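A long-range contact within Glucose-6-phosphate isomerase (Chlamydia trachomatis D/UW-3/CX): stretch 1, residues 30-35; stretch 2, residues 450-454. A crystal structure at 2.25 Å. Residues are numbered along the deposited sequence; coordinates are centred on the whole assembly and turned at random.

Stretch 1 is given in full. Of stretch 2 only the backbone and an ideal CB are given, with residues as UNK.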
# COMPACT_ATOMS: atom_id res chain seq x y z
N PRO A 30 22.23 20.75 4.40
CA PRO A 30 21.42 20.87 3.18
C PRO A 30 20.66 22.19 3.14
O PRO A 30 20.39 22.82 4.17
CB PRO A 30 20.47 19.67 3.28
CG PRO A 30 20.41 19.35 4.74
CD PRO A 30 21.77 19.65 5.27
N ILE A 31 20.33 22.63 1.92
CA ILE A 31 19.63 23.90 1.77
C ILE A 31 18.36 23.89 2.61
O ILE A 31 17.71 22.84 2.79
CB ILE A 31 19.36 24.21 0.29
CG1 ILE A 31 18.87 25.66 0.12
CG2 ILE A 31 18.36 23.24 -0.35
CD1 ILE A 31 18.61 26.08 -1.33
N ASP A 32 18.03 25.05 3.18
CA ASP A 32 16.84 25.22 4.02
C ASP A 32 15.69 25.69 3.13
O ASP A 32 15.60 26.87 2.77
CB ASP A 32 17.13 26.20 5.15
CG ASP A 32 15.90 26.51 6.00
OD1 ASP A 32 14.88 25.78 5.95
OD2 ASP A 32 15.94 27.51 6.75
N LEU A 33 14.80 24.75 2.77
CA LEU A 33 13.68 25.12 1.92
C LEU A 33 12.67 26.02 2.62
O LEU A 33 11.78 26.55 1.95
CB LEU A 33 12.98 23.87 1.37
CG LEU A 33 13.88 22.93 0.56
CD1 LEU A 33 13.24 21.54 0.32
CD2 LEU A 33 14.30 23.58 -0.77
N THR A 34 12.76 26.19 3.95
CA THR A 34 11.84 27.08 4.65
C THR A 34 12.33 28.52 4.73
O THR A 34 11.57 29.38 5.18
CB THR A 34 11.58 26.60 6.08
OG1 THR A 34 12.73 26.87 6.88
CG2 THR A 34 11.20 25.12 6.16
N ALA A 35 13.58 28.80 4.35
CA ALA A 35 14.07 30.18 4.38
C ALA A 35 13.30 31.04 3.39
O ALA A 35 13.08 30.63 2.24
CB ALA A 35 15.56 30.22 4.05
N UNK A 450 4.13 23.74 11.24
CA UNK A 450 4.60 22.80 10.24
C UNK A 450 6.05 23.17 9.96
O UNK A 450 6.33 24.27 9.49
CB UNK A 450 3.74 22.83 8.97
N UNK A 451 6.97 22.26 10.31
CA UNK A 451 8.40 22.57 10.28
C UNK A 451 8.93 22.62 8.86
O UNK A 451 9.92 23.32 8.60
CB UNK A 451 9.19 21.54 11.09
N UNK A 452 8.30 21.90 7.93
CA UNK A 452 8.71 21.97 6.55
C UNK A 452 10.01 21.21 6.33
O UNK A 452 10.38 20.33 7.11
CB UNK A 452 8.86 23.43 6.12
N UNK A 453 10.70 21.58 5.25
CA UNK A 453 11.94 20.92 4.84
C UNK A 453 11.74 19.43 4.57
O UNK A 453 12.68 18.65 4.67
CB UNK A 453 13.01 21.11 5.91
N UNK A 454 10.53 19.04 4.20
CA UNK A 454 10.26 17.66 3.82
C UNK A 454 10.30 17.60 2.30
O UNK A 454 9.47 18.26 1.64
CB UNK A 454 8.92 17.17 4.37

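Stretch 1 meets the other segment with a type I turn from D32 to A35, closed by a backbone hydrogen bond from A35 N to D32 O at 3.2 Å. Within it D32 OD1 accepts from T34 N at 2.9 Å and from T34 OG1 at 2.6 Å.

At position 450 the ideal CB finds nothing of stretch 1 within 5.5 Å, and phi/psi of -131/115 suits most residues. The deposited residue is F450, which makes no contact with the turn.

Position 451 has its CA-to-CB bond sideways to stretch 1, again with no atom within 5.5 Å of the ideal CB. What approaches stretch 1 is the backbone: T34 CG2 lies 3.3 Å from the carbonyl O of 451. A polar or a flexible side chain would fit equally well. The residue is K451, whose end leads away from the turn, and its NZ is hydrogen-bonded elsewhere in the structure.

Position 452 is the most restricted. Its phi/psi of 75/-158 by itself favours glycine, and the ideal CB points toward stretch 1 and would lie 2.9 Å from T34 CG2, a clash that leaves no room for a CB with the two backbones placed as they are. The residue is G452, and without a CB its CA sits 4.0 Å from T34 CG2.

At position 453 phi/psi is 59/27, a left-handed conformation that asparagine, aspartate and glycine tolerate best. The ideal CB points sideways, with T34 CG2 at 4.4 Å, D32 OD1 at 5.0 Å and L33 N at 5.1 Å, so a short side chain could reach either polar atom. An acceptor would suit L33 N and a donor would suit D32 OD1; an amide supplies both, whereas aspartate would bring a second carboxylate near D32. The deposited residue is N453. L33 N donates to N453 OD1 at 2.7 Å, with an N-H...acceptor angle of 139°, and N453 ND2 donates to D32 OD1 at 2.9 Å, with an angle of 137°. Chi1 of -95° lies between wells, and in this pose the amide's end comes nearer to the turn than its CA-to-CB bond suggests. T34 CG2 lies 4.0 Å from N453 CG, a van der Waals contact between the methyl and the amide carbon.

Position 454 points its CA-to-CB bond away from stretch 1, and its phi/psi of -98/115 is permissive, so many residues would serve. It is S454, whose CB stays 7.3 Å from L33 CD1.

Stretch 2 (450-454) FKGNS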
# COMPACT_ATOMS: atom_id res chain seq x y z
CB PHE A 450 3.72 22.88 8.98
CG PHE A 450 2.25 22.65 9.26
CD1 PHE A 450 1.72 21.37 9.24
CD2 PHE A 450 1.42 23.70 9.58
CE1 PHE A 450 0.37 21.15 9.52
CE2 PHE A 450 0.07 23.49 9.85
CZ PHE A 450 -0.45 22.22 9.82
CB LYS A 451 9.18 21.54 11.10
CG LYS A 451 8.60 21.30 12.52
CD LYS A 451 9.46 20.33 13.37
CE LYS A 451 8.62 19.34 14.21
NZ LYS A 451 8.34 18.02 13.52
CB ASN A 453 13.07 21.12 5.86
CG ASN A 453 13.96 22.29 5.49
OD1 ASN A 453 14.11 22.62 4.31
ND2 ASN A 453 14.55 22.93 6.50
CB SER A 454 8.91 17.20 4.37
OG SER A 454 8.40 16.07 3.70
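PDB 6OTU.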